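PDB 4BQ2: B-agarase from Saccharophagus degradans, which hydrolyses agarose in an exo manner, as a beta-agarase of glycoside hydrolase family 50. Local coordinates for residues Met454-Asp459 against Glu516-Arg521; His509-Pro514 against Ala550-Gly555; Lys526-Lys531 against Tyr571-Ser576. All blocks are in the same frame, centred on the assembly; numbering follows the deposited sequence.

Contact 1: residues Met454-Asp459 against Glu516-Arg521; sequences MPDVFD and EGVPTR
F458 and P519 mark the closest approach of the two backbones, with their CA atoms 5.2 Å apart, where the type I turn D456-D459 meets the start of helix 519-532. V518 holds the N-cap position of that helix, and P519 and T520 belong to its first turn. D456 carries the polar part of the contact. Its CG lies opposite the backbone N (chi1 -170°), which carries the carboxylate out to the helix start. OD2 of D456 accepts the backbone N-H of T520 at 3.0 Å through its syn lone pair, and the bond is nearly straight at 167°. OD1 of D456 takes the hydroxyl of T520; the OG1 to OD1 distance of 2.5 Å is very short. OD1 of D456 also accepts the backbone N of F458 at 3.0 Å, closing an Asx turn. One carboxylate thus braces its own turn and grips the helix start.

The apolar part lies beside it. CB of F458 packs on CB of P519 at 3.7 Å. The F458 ring turns its edge to T520, with CD2 3.4 Å from OG1. The P519 ring leans on D456, its CD 3.4 Å from OD2. At the N-cap of helix 460-477, OD1 of D459 caps the backbone N of E461; OD2 accepts from that of K442. V457 faces Y578 and Y582 of helix 565-593.

A buried carboxylate met by N-H and O-H donors at a helix N terminus is probably stabilised as the anion, and the helix dipole would favour this further.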
ATOM      1  N   MET A 454       8.971  -1.320 -16.481  1.00 18.36           N
ATOM      2  CA  MET A 454       8.824  -2.783 -16.532  1.00 18.53           C
ATOM      3  C   MET A 454      10.014  -3.424 -17.249  1.00 19.75           C
ATOM      4  O   MET A 454      10.594  -2.817 -18.175  1.00 20.60           O
ATOM      5  CB  MET A 454       7.497  -3.136 -17.205  1.00 17.90           C
ATOM      6  CG  MET A 454       6.298  -2.796 -16.339  1.00 17.20           C
ATOM      7  SD  MET A 454       6.218  -3.806 -14.825  1.00 19.14           S
ATOM      8  CE  MET A 454       5.609  -5.351 -15.520  1.00 17.12           C
ATOM      9  N   PRO A 455      10.405  -4.643 -16.819  1.00 19.09           N
ATOM     10  CA  PRO A 455      11.564  -5.270 -17.394  1.00 19.98           C
ATOM     11  C   PRO A 455      11.276  -5.852 -18.767  1.00 19.89           C
ATOM     12  O   PRO A 455      10.166  -6.321 -19.013  1.00 20.31           O
ATOM     13  CB  PRO A 455      11.867  -6.422 -16.404  1.00 20.09           C
ATOM     14  CG  PRO A 455      10.516  -6.778 -15.831  1.00 18.62           C
ATOM     15  CD  PRO A 455       9.841  -5.428 -15.698  1.00 19.38           C
ATOM     16  N   ASP A 456      12.266  -5.822 -19.646  1.00 18.52           N
ATOM     17  CA  ASP A 456      12.165  -6.600 -20.891  1.00 19.86           C
ATOM     18  C   ASP A 456      12.608  -8.010 -20.586  1.00 18.06           C
ATOM     19  O   ASP A 456      13.795  -8.303 -20.572  1.00 18.40           O
ATOM     20  CB  ASP A 456      13.024  -6.032 -22.034  1.00 19.04           C
ATOM     21  CG  ASP A 456      12.716  -6.717 -23.358  1.00 21.12           C
ATOM     22  OD1 ASP A 456      12.428  -7.935 -23.310  1.00 20.82           O
ATOM     23  OD2 ASP A 456      12.708  -6.050 -24.429  1.00 20.27           O
ATOM     24  N   VAL A 457      11.635  -8.874 -20.334  1.00 17.73           N
ATOM     25  CA  VAL A 457      11.873 -10.203 -19.810  1.00 18.08           C
ATOM     26  C   VAL A 457      12.419 -11.145 -20.866  1.00 19.88           C
ATOM     27  O   VAL A 457      12.760 -12.282 -20.552  1.00 18.66           O
ATOM     28  CB  VAL A 457      10.583 -10.775 -19.201  1.00 17.63           C
ATOM     29  CG1 VAL A 457      10.183  -9.948 -17.984  1.00 16.57           C
ATOM     30  CG2 VAL A 457       9.433 -10.767 -20.236  1.00 17.52           C
ATOM     31  N   PHE A 458      12.461 -10.684 -22.123  1.00 19.33           N
ATOM     32  CA  PHE A 458      13.089 -11.460 -23.204  1.00 19.70           C
ATOM     33  C   PHE A 458      14.572 -11.093 -23.425  1.00 19.75           C
ATOM     34  O   PHE A 458      15.290 -11.781 -24.154  1.00 18.39           O
ATOM     35  CB  PHE A 458      12.267 -11.300 -24.502  1.00 20.43           C
ATOM     36  CG  PHE A 458      10.960 -12.055 -24.483  1.00 21.04           C
ATOM     37  CD1 PHE A 458      10.914 -13.403 -24.860  1.00 22.04           C
ATOM     38  CD2 PHE A 458       9.792 -11.438 -24.103  1.00 20.93           C
ATOM     39  CE1 PHE A 458       9.711 -14.113 -24.840  1.00 22.71           C
ATOM     40  CE2 PHE A 458       8.603 -12.140 -24.075  1.00 20.84           C
ATOM     41  CZ  PHE A 458       8.562 -13.475 -24.446  1.00 21.20           C
ATOM     42  N   ASP A 459      15.026 -10.004 -22.800  1.00 19.39           N
ATOM     43  CA  ASP A 459      16.439  -9.632 -22.805  1.00 21.14           C
ATOM     44  C   ASP A 459      17.218 -10.659 -21.948  1.00 21.61           C
ATOM     45  O   ASP A 459      16.853 -10.914 -20.796  1.00 20.35           O
ATOM     46  CB  ASP A 459      16.580  -8.194 -22.278  1.00 20.65           C
ATOM     47  CG  ASP A 459      18.028  -7.704 -22.223  1.00 22.18           C
ATOM     48  OD1 ASP A 459      18.960  -8.457 -22.588  1.00 23.49           O
ATOM     49  OD2 ASP A 459      18.225  -6.555 -21.762  1.00 22.80           O
ATOM     50  N   GLU A 516      13.856  -3.955 -33.679  1.00 26.26           N
ATOM     51  CA  GLU A 516      15.306  -3.893 -33.519  1.00 27.76           C
ATOM     52  C   GLU A 516      15.711  -3.363 -32.150  1.00 27.08           C
ATOM     53  O   GLU A 516      15.309  -2.273 -31.755  1.00 25.64           O
ATOM     54  CB  GLU A 516      15.963  -3.033 -34.622  1.00 29.95           C
ATOM     55  CG  GLU A 516      17.480  -2.871 -34.469  1.00 31.52           C
ATOM     56  CD  GLU A 516      18.109  -2.001 -35.570  1.00 37.67           C
ATOM     57  OE1 GLU A 516      17.372  -1.521 -36.462  1.00 38.08           O
ATOM     58  OE2 GLU A 516      19.348  -1.792 -35.544  1.00 42.58           O
ATOM     59  N   GLY A 517      16.517  -4.154 -31.440  1.00 28.14           N
ATOM     60  CA  GLY A 517      17.030  -3.760 -30.119  1.00 26.28           C
ATOM     61  C   GLY A 517      16.042  -3.971 -28.965  1.00 24.64           C
ATOM     62  O   GLY A 517      16.369  -3.628 -27.843  1.00 23.24           O
ATOM     63  N   VAL A 518      14.854  -4.521 -29.249  1.00 23.47           N
ATOM     64  CA  VAL A 518      13.743  -4.650 -28.252  1.00 23.00           C
ATOM     65  C   VAL A 518      13.269  -6.105 -28.237  1.00 21.91           C
ATOM     66  O   VAL A 518      12.348  -6.509 -28.993  1.00 20.89           O
ATOM     67  CB  VAL A 518      12.565  -3.669 -28.533  1.00 22.25           C
ATOM     68  CG1 VAL A 518      11.545  -3.638 -27.394  1.00 19.96           C
ATOM     69  CG2 VAL A 518      13.091  -2.251 -28.739  1.00 22.91           C
ATOM     70  N   PRO A 519      13.916  -6.928 -27.398  1.00 20.99           N
ATOM     71  CA  PRO A 519      13.608  -8.359 -27.378  1.00 20.68           C
ATOM     72  C   PRO A 519      12.121  -8.687 -27.209  1.00 21.86           C
ATOM     73  O   PRO A 519      11.626  -9.586 -27.892  1.00 20.80           O
ATOM     74  CB  PRO A 519      14.418  -8.855 -26.183  1.00 21.46           C
ATOM     75  CG  PRO A 519      15.659  -8.012 -26.272  1.00 21.50           C
ATOM     76  CD  PRO A 519      15.163  -6.638 -26.654  1.00 21.73           C
ATOM     77  N   THR A 520      11.416  -7.978 -26.327  1.00 20.40           N
ATOM     78  CA  THR A 520       9.981  -8.262 -26.099  1.00 20.74           C
ATOM     79  C   THR A 520       9.179  -7.926 -27.378  1.00 21.11           C
ATOM     80  O   THR A 520       8.220  -8.615 -27.728  1.00 20.03           O
ATOM     81  CB  THR A 520       9.434  -7.500 -24.841  1.00 19.70           C
ATOM     82  OG1 THR A 520       9.969  -8.080 -23.626  1.00 19.08           O
ATOM     83  CG2 THR A 520       7.943  -7.566 -24.774  1.00 19.62           C
ATOM     84  N   ARG A 521       9.584  -6.876 -28.072  1.00 23.50           N
ATOM     85  CA  ARG A 521       8.918  -6.512 -29.355  1.00 24.01           C
ATOM     86  C   ARG A 521       9.196  -7.584 -30.418  1.00 24.07           C
ATOM     87  O   ARG A 521       8.287  -7.971 -31.175  1.00 21.36           O
ATOM     88  CB  ARG A 521       9.330  -5.119 -29.833  1.00 24.01           C
ATOM     89  CG  ARG A 521       8.673  -4.633 -31.152  1.00 23.00           C
ATOM     90  CD  ARG A 521       7.161  -4.736 -31.129  1.00 23.62           C
ATOM     91  NE  ARG A 521       6.478  -3.852 -32.103  1.00 24.61           N
ATOM     92  CZ  ARG A 521       6.377  -4.073 -33.415  1.00 25.13           C
ATOM     93  NH1 ARG A 521       6.980  -5.100 -33.981  1.00 25.04           N
ATOM     94  NH2 ARG A 521       5.701  -3.226 -34.176  1.00 25.19           N
TER

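Contact 2: residues His509-Pro514 against Ala550-Gly555; sequences HTLGRP and AEFDLG
G555 packs its CA against the backbone of L511-R513, and this is the tight part of the contact. The CA atoms of R513 and G555 are only 4.2 Å apart. Three carbonyl oxygens gather round CA of G555: O of R513 at 3.3 Å, O of G512 at 3.5 Å and O of L511 at 3.6 Å. These are CA-H...O contacts, and no conventional hydrogen bond joins the two segments. G555, the first residue past helix 549-552 to leave helical angles, has positive phi, and such close backbone packing depends on its lacking a side chain. A fourth contact of this kind runs from CA of P514 to O of D553.

The buried side chains add a lighter touch. CD2 of L511 reaches CZ of F552 at 4.0 Å, approaching the ring obliquely. The solvent side is looser. P514 lays its CB near O of L554 at 3.6 Å, while the CB of L554 is directed away from the other segment.

R521 of helix 519-532 joins the two segments, its NH2 bonding to O of both L511 and F552. L511 and F552 both touch L528 of that helix. L511 also touches W542 of helix 535-542 and L574 of helix 565-593.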
ATOM      1  N   HIS A 509       2.005  -0.055 -25.824  1.00 22.47           N
ATOM      2  CA  HIS A 509       3.281   0.669 -25.855  1.00 22.32           C
ATOM      3  C   HIS A 509       4.386  -0.079 -26.622  1.00 22.74           C
ATOM      4  O   HIS A 509       5.171   0.527 -27.361  1.00 20.60           O
ATOM      5  CB  HIS A 509       3.758   0.974 -24.430  1.00 22.95           C
ATOM      6  CG  HIS A 509       4.944   1.903 -24.367  1.00 23.39           C
ATOM      7  ND1 HIS A 509       6.243   1.474 -24.563  1.00 21.70           N
ATOM      8  CD2 HIS A 509       5.021   3.231 -24.095  1.00 23.68           C
ATOM      9  CE1 HIS A 509       7.066   2.502 -24.447  1.00 23.22           C
ATOM     10  NE2 HIS A 509       6.350   3.579 -24.163  1.00 24.08           N
ATOM     11  N   THR A 510       4.469  -1.393 -26.429  1.00 21.16           N
ATOM     12  CA  THR A 510       5.537  -2.154 -27.071  1.00 21.35           C
ATOM     13  C   THR A 510       5.320  -2.294 -28.577  1.00 21.57           C
ATOM     14  O   THR A 510       6.290  -2.223 -29.359  1.00 21.07           O
ATOM     15  CB  THR A 510       5.697  -3.525 -26.416  1.00 21.98           C
ATOM     16  OG1 THR A 510       5.810  -3.329 -24.998  1.00 20.63           O
ATOM     17  CG2 THR A 510       6.961  -4.226 -26.938  1.00 22.40           C
ATOM     18  N   LEU A 511       4.063  -2.487 -28.973  1.00 21.44           N
ATOM     19  CA  LEU A 511       3.722  -2.580 -30.402  1.00 23.20           C
ATOM     20  C   LEU A 511       4.076  -1.275 -31.106  1.00 24.26           C
ATOM     21  O   LEU A 511       4.420  -1.280 -32.288  1.00 27.80           O
ATOM     22  CB  LEU A 511       2.248  -2.919 -30.608  1.00 21.81           C
ATOM     23  CG  LEU A 511       1.915  -4.397 -30.401  1.00 22.05           C
ATOM     24  CD1 LEU A 511       0.408  -4.599 -30.402  1.00 21.52           C
ATOM     25  CD2 LEU A 511       2.599  -5.276 -31.447  1.00 22.03           C
ATOM     26  N   GLY A 512       4.010  -0.172 -30.359  1.00 24.79           N
ATOM     27  CA  GLY A 512       4.412   1.150 -30.843  1.00 23.61           C
ATOM     28  C   GLY A 512       5.896   1.292 -31.134  1.00 23.57           C
ATOM     29  O   GLY A 512       6.301   2.216 -31.842  1.00 22.47           O
ATOM     30  N   ARG A 513       6.710   0.364 -30.627  1.00 23.19           N
ATOM     31  CA  ARG A 513       8.166   0.425 -30.788  1.00 22.63           C
ATOM     32  C   ARG A 513       8.684  -0.488 -31.916  1.00 25.27           C
ATOM     33  O   ARG A 513       8.058  -1.501 -32.253  1.00 23.33           O
ATOM     34  CB  ARG A 513       8.876   0.042 -29.461  1.00 24.40           C
ATOM     35  CG  ARG A 513       8.511   0.921 -28.276  1.00 22.93           C
ATOM     36  CD  ARG A 513       9.024   0.327 -26.954  1.00 23.44           C
ATOM     37  NE  ARG A 513      10.494   0.331 -26.812  1.00 22.13           N
ATOM     38  CZ  ARG A 513      11.154  -0.223 -25.791  1.00 24.69           C
ATOM     39  NH1 ARG A 513      10.481  -0.829 -24.807  1.00 22.68           N
ATOM     40  NH2 ARG A 513      12.492  -0.153 -25.725  1.00 24.96           N
ATOM     41  N   PRO A 514       9.840  -0.127 -32.504  1.00 26.11           N
ATOM     42  CA  PRO A 514      10.565  -0.992 -33.446  1.00 27.05           C
ATOM     43  C   PRO A 514      11.039  -2.307 -32.803  1.00 26.95           C
ATOM     44  O   PRO A 514      11.392  -2.322 -31.614  1.00 23.44           O
ATOM     45  CB  PRO A 514      11.781  -0.144 -33.829  1.00 25.95           C
ATOM     46  CG  PRO A 514      11.947   0.834 -32.714  1.00 26.50           C
ATOM     47  CD  PRO A 514      10.559   1.133 -32.247  1.00 27.40           C
ATOM     48  N   ALA A 550       8.089  -5.660 -42.558  1.00 34.68           N
ATOM     49  CA  ALA A 550       9.211  -4.787 -42.262  1.00 33.39           C
ATOM     50  C   ALA A 550       8.748  -3.407 -41.786  1.00 35.48           C
ATOM     51  O   ALA A 550       9.335  -2.846 -40.848  1.00 34.50           O
ATOM     52  CB  ALA A 550      10.146  -4.685 -43.455  1.00 36.57           C
ATOM     53  N   GLU A 551       7.686  -2.872 -42.397  1.00 31.79           N
ATOM     54  CA  GLU A 551       7.073  -1.633 -41.891  1.00 31.91           C
ATOM     55  C   GLU A 551       6.400  -1.861 -40.531  1.00 29.70           C
ATOM     56  O   GLU A 551       6.465  -1.020 -39.629  1.00 27.40           O
ATOM     57  CB  GLU A 551       6.059  -1.040 -42.877  1.00 29.87           C
ATOM     58  CG  GLU A 551       5.636   0.380 -42.508  1.00 33.78           C
ATOM     59  CD  GLU A 551       4.779   1.079 -43.573  1.00 37.04           C
ATOM     60  OE1 GLU A 551       4.024   0.410 -44.322  1.00 37.39           O
ATOM     61  OE2 GLU A 551       4.869   2.320 -43.652  1.00 39.31           O
ATOM     62  N   PHE A 552       5.730  -3.000 -40.389  1.00 31.73           N
ATOM     63  CA  PHE A 552       5.145  -3.356 -39.105  1.00 29.51           C
ATOM     64  C   PHE A 552       6.234  -3.333 -38.014  1.00 29.23           C
ATOM     65  O   PHE A 552       6.016  -2.805 -36.906  1.00 28.47           O
ATOM     66  CB  PHE A 552       4.514  -4.744 -39.169  1.00 30.34           C
ATOM     67  CG  PHE A 552       4.079  -5.248 -37.832  1.00 30.35           C
ATOM     68  CD1 PHE A 552       2.852  -4.866 -37.308  1.00 29.79           C
ATOM     69  CD2 PHE A 552       4.924  -6.048 -37.074  1.00 31.87           C
ATOM     70  CE1 PHE A 552       2.448  -5.313 -36.064  1.00 31.62           C
ATOM     71  CE2 PHE A 552       4.529  -6.494 -35.817  1.00 32.78           C
ATOM     72  CZ  PHE A 552       3.286  -6.130 -35.320  1.00 31.65           C
ATOM     73  N   ASP A 553       7.400  -3.887 -38.343  1.00 28.03           N
ATOM     74  CA  ASP A 553       8.528  -3.977 -37.394  1.00 30.31           C
ATOM     75  C   ASP A 553       9.269  -2.679 -37.115  1.00 31.85           C
ATOM     76  O   ASP A 553      10.269  -2.681 -36.376  1.00 30.04           O
ATOM     77  CB  ASP A 553       9.501  -5.080 -37.797  1.00 30.33           C
ATOM     78  CG  ASP A 553       8.950  -6.478 -37.496  1.00 30.57           C
ATOM     79  OD1 ASP A 553       8.082  -6.620 -36.589  1.00 26.72           O
ATOM     80  OD2 ASP A 553       9.379  -7.436 -38.172  1.00 32.11           O
ATOM     81  N   LEU A 554       8.781  -1.575 -37.687  1.00 30.30           N
ATOM     82  CA  LEU A 554       9.269  -0.234 -37.323  1.00 32.36           C
ATOM     83  C   LEU A 554       8.541   0.323 -36.109  1.00 30.71           C
ATOM     84  O   LEU A 554       8.947   1.338 -35.557  1.00 31.42           O
ATOM     85  CB  LEU A 554       9.084   0.767 -38.476  1.00 31.50           C
ATOM     86  CG  LEU A 554       9.747   0.479 -39.821  1.00 34.26           C
ATOM     87  CD1 LEU A 554       9.178   1.450 -40.855  1.00 34.60           C
ATOM     88  CD2 LEU A 554      11.262   0.570 -39.731  1.00 31.06           C
ATOM     89  N   GLY A 555       7.452  -0.327 -35.708  1.00 30.64           N
ATOM     90  CA  GLY A 555       6.600   0.211 -34.671  1.00 27.72           C
ATOM     91  C   GLY A 555       5.316   0.743 -35.271  1.00 29.43           C
ATOM     92  O   GLY A 555       5.331   1.438 -36.280  1.00 28.43           O
TER

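Contact 3: residues Lys526-Lys531 against Tyr571-Ser576; sequences KLLKAK and YSMLLS
L527, L528 and K531 of helix 519-532 meet M573 and L574 of helix 565-593 in an apolar helix-helix packing. The long helix 565-593 lies in sequence between strands 483-488 and 598-599, consistent with a helix of the (beta/alpha)8 barrel found in the catalytic modules of family 50. Helix 519-532 is one of several short helices inserted between that strand 483-488 and the long helix. The local axes come within 10.9 Å of each other, and their directions differ by 135°, closer to antiparallel than to parallel. This wide spacing is bridged by side chains alone, and no hydrogen bond crosses the interface.

M573 does most of the bridging. Its chain runs out straight from the backbone through CG and SD (chi2 178°), then turns about the CG-SD bond (chi3 86°). The bend turns the terminal methyl CE onto the facing helix. CE of M573 touches both CD2 of L528, at 3.8 Å, and CB of L527, at 4.0 Å, two neighbouring residues.

L574 adds both of its branches. CD1 of L574 lies 4.3 Å from CD1 of L528, alongside its methyl, and CD2 of L574 meets CD1 of L527 at the same distance. L511 of helix 505-511 touches both L528 and L574, extending the apolar layer on the buried side.

Toward solvent lies K531. Its extended chain crosses M573 obliquely and ends in a salt bridge from NZ to OD1 of D570, one turn before L574 on the long helix. The apolar middle of the lysine thereby covers the methionine: CD of K531 is 4.1 Å from CE of M573 and 4.2 Å from SD.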
ATOM      1  N   LYS A 526       6.970 -12.043 -33.575  1.00 26.28           N
ATOM      2  CA  LYS A 526       6.956 -13.486 -33.913  1.00 27.38           C
ATOM      3  C   LYS A 526       5.583 -14.127 -33.724  1.00 28.18           C
ATOM      4  O   LYS A 526       5.119 -14.925 -34.565  1.00 27.21           O
ATOM      5  CB  LYS A 526       7.976 -14.280 -33.079  1.00 31.16           C
ATOM      6  CG  LYS A 526       9.445 -13.991 -33.347  1.00 36.40           C
ATOM      7  CD  LYS A 526      10.325 -15.060 -32.684  1.00 44.63           C
ATOM      8  CE  LYS A 526      11.774 -14.609 -32.532  1.00 48.18           C
ATOM      9  NZ  LYS A 526      11.948 -13.524 -31.518  1.00 54.37           N
ATOM     10  N   LEU A 527       4.945 -13.814 -32.601  1.00 26.47           N
ATOM     11  CA  LEU A 527       3.642 -14.372 -32.303  1.00 26.51           C
ATOM     12  C   LEU A 527       2.598 -13.925 -33.302  1.00 25.52           C
ATOM     13  O   LEU A 527       1.727 -14.704 -33.667  1.00 25.66           O
ATOM     14  CB  LEU A 527       3.194 -14.006 -30.884  1.00 27.84           C
ATOM     15  CG  LEU A 527       3.953 -14.718 -29.751  1.00 27.52           C
ATOM     16  CD1 LEU A 527       3.680 -13.992 -28.439  1.00 26.18           C
ATOM     17  CD2 LEU A 527       3.593 -16.202 -29.643  1.00 27.74           C
ATOM     18  N   LEU A 528       2.661 -12.663 -33.707  1.00 25.85           N
ATOM     19  CA  LEU A 528       1.670 -12.112 -34.650  1.00 26.81           C
ATOM     20  C   LEU A 528       1.919 -12.612 -36.077  1.00 27.79           C
ATOM     21  O   LEU A 528       0.967 -12.834 -36.847  1.00 27.75           O
ATOM     22  CB  LEU A 528       1.669 -10.589 -34.612  1.00 26.17           C
ATOM     23  CG  LEU A 528       1.084  -9.931 -33.359  1.00 25.24           C
ATOM     24  CD1 LEU A 528       1.601  -8.513 -33.315  1.00 26.46           C
ATOM     25  CD2 LEU A 528      -0.437  -9.942 -33.382  1.00 25.29           C
ATOM     26  N   LYS A 529       3.192 -12.799 -36.420  1.00 27.33           N
ATOM     27  CA  LYS A 529       3.516 -13.480 -37.675  1.00 28.45           C
ATOM     28  C   LYS A 529       2.991 -14.904 -37.730  1.00 29.11           C
ATOM     29  O   LYS A 529       2.482 -15.327 -38.769  1.00 26.62           O
ATOM     30  CB  LYS A 529       5.005 -13.427 -37.980  1.00 28.84           C
ATOM     31  CG  LYS A 529       5.415 -12.054 -38.493  1.00 30.15           C
ATOM     32  CD  LYS A 529       6.905 -11.870 -38.396  1.00 29.82           C
ATOM     33  CE  LYS A 529       7.248 -10.412 -38.621  1.00 30.60           C
ATOM     34  NZ  LYS A 529       8.712 -10.199 -38.504  1.00 30.41           N
ATOM     35  N   ALA A 530       3.107 -15.638 -36.622  1.00 27.45           N
ATOM     36  CA  ALA A 530       2.613 -17.000 -36.599  1.00 27.61           C
ATOM     37  C   ALA A 530       1.085 -16.999 -36.668  1.00 28.13           C
ATOM     38  O   ALA A 530       0.513 -17.879 -37.297  1.00 28.05           O
ATOM     39  CB  ALA A 530       3.107 -17.767 -35.376  1.00 26.09           C
ATOM     40  N   LYS A 531       0.438 -16.000 -36.059  1.00 27.72           N
ATOM     41  CA  LYS A 531      -1.030 -15.944 -36.030  1.00 28.80           C
ATOM     42  C   LYS A 531      -1.602 -15.621 -37.421  1.00 29.18           C
ATOM     43  O   LYS A 531      -2.471 -16.333 -37.905  1.00 29.79           O
ATOM     44  CB  LYS A 531      -1.524 -14.918 -34.990  1.00 29.23           C
ATOM     45  CG  LYS A 531      -3.031 -14.723 -34.955  1.00 32.64           C
ATOM     46  CD  LYS A 531      -3.511 -14.025 -33.692  1.00 31.54           C
ATOM     47  CE  LYS A 531      -5.021 -13.797 -33.729  1.00 32.80           C
ATOM     48  NZ  LYS A 531      -5.547 -12.950 -32.609  1.00 30.97           N
ATOM     49  N   TYR A 571      -3.897  -8.130 -28.046  1.00 19.86           N
ATOM     50  CA  TYR A 571      -3.282  -7.565 -26.848  1.00 19.75           C
ATOM     51  C   TYR A 571      -3.283  -8.615 -25.740  1.00 20.10           C
ATOM     52  O   TYR A 571      -2.289  -8.751 -25.025  1.00 20.19           O
ATOM     53  CB  TYR A 571      -4.033  -6.338 -26.363  1.00 19.88           C
ATOM     54  CG  TYR A 571      -4.064  -5.146 -27.289  1.00 19.73           C
ATOM     55  CD1 TYR A 571      -3.122  -4.979 -28.311  1.00 20.45           C
ATOM     56  CD2 TYR A 571      -5.036  -4.154 -27.111  1.00 22.10           C
ATOM     57  CE1 TYR A 571      -3.146  -3.851 -29.113  1.00 20.96           C
ATOM     58  CE2 TYR A 571      -5.089  -3.039 -27.927  1.00 21.51           C
ATOM     59  CZ  TYR A 571      -4.141  -2.897 -28.929  1.00 20.93           C
ATOM     60  OH  TYR A 571      -4.186  -1.789 -29.737  1.00 23.33           O
ATOM     61  N   SER A 572      -4.384  -9.371 -25.636  1.00 19.19           N
ATOM     62  CA  SER A 572      -4.499 -10.451 -24.641  1.00 19.59           C
ATOM     63  C   SER A 572      -3.390 -11.499 -24.842  1.00 20.98           C
ATOM     64  O   SER A 572      -2.703 -11.872 -23.891  1.00 18.41           O
ATOM     65  CB  SER A 572      -5.868 -11.121 -24.683  1.00 19.72           C
ATOM     66  OG  SER A 572      -5.976 -12.079 -23.628  1.00 22.63           O
ATOM     67  N   MET A 573      -3.207 -11.940 -26.086  1.00 20.42           N
ATOM     68  CA  MET A 573      -2.182 -12.912 -26.427  1.00 21.73           C
ATOM     69  C   MET A 573      -0.761 -12.401 -26.075  1.00 21.53           C
ATOM     70  O   MET A 573       0.070 -13.159 -25.533  1.00 21.36           O
ATOM     71  CB  MET A 573      -2.273 -13.268 -27.932  1.00 23.71           C
ATOM     72  CG  MET A 573      -1.045 -13.992 -28.473  1.00 28.05           C
ATOM     73  SD  MET A 573      -1.210 -14.440 -30.212  1.00 34.69           S
ATOM     74  CE  MET A 573      -0.637 -12.916 -30.957  1.00 28.47           C
ATOM     75  N   LEU A 574      -0.491 -11.142 -26.406  1.00 20.76           N
ATOM     76  CA  LEU A 574       0.823 -10.520 -26.165  1.00 20.41           C
ATOM     77  C   LEU A 574       1.101 -10.315 -24.661  1.00 21.65           C
ATOM     78  O   LEU A 574       2.240 -10.523 -24.185  1.00 19.29           O
ATOM     79  CB  LEU A 574       0.941  -9.180 -26.899  1.00 21.33           C
ATOM     80  CG  LEU A 574       0.761  -9.259 -28.426  1.00 22.03           C
ATOM     81  CD1 LEU A 574       0.924  -7.896 -29.063  1.00 21.12           C
ATOM     82  CD2 LEU A 574       1.679 -10.285 -29.058  1.00 22.17           C
ATOM     83  N   LEU A 575       0.068  -9.893 -23.931  1.00 20.05           N
ATOM     84  CA  LEU A 575       0.187  -9.747 -22.472  1.00 19.12           C
ATOM     85  C   LEU A 575       0.470 -11.104 -21.822  1.00 19.80           C
ATOM     86  O   LEU A 575       1.319 -11.193 -20.938  1.00 19.78           O
ATOM     87  CB  LEU A 575      -1.051  -9.070 -21.834  1.00 18.27           C
ATOM     88  CG  LEU A 575      -0.898  -8.641 -20.350  1.00 17.28           C
ATOM     89  CD1 LEU A 575       0.372  -7.801 -20.132  1.00 16.73           C
ATOM     90  CD2 LEU A 575      -2.116  -7.906 -19.825  1.00 16.57           C
ATOM     91  N   SER A 576      -0.237 -12.150 -22.262  1.00 19.34           N
ATOM     92  CA  SER A 576      -0.028 -13.474 -21.743  1.00 19.11           C
ATOM     93  C   SER A 576       1.385 -13.896 -21.972  1.00 19.86           C
ATOM     94  O   SER A 576       2.024 -14.404 -21.059  1.00 20.36           O
ATOM     95  CB  SER A 576      -0.991 -14.503 -22.357  1.00 18.58           C
ATOM     96  OG  SER A 576      -2.289 -14.357 -21.803  1.00 21.29           O
TER

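Overall arrangement
Followed from the N terminus, the chain leaves 454-459, runs through helix 460-477 and strand 483-488, and reaches 509-514, where contact 2 opens. Contact 1 closes next, at 516-521, so contacts 1 and 2 cross. Helix 519-532 then continues into 526-531 and opens contact 3. Contact 2 closes at 550-555 and contact 3 at 571-576, so these two cross as well. Contacts 1 and 3 follow in series and share helix 519-532. R521 links contacts 1 and 2, and a salt bridge from K529 to D553 links contacts 2 and 3. Together they tie the short helices of 500-552 to the turn at 456-459 and to helix 565-593.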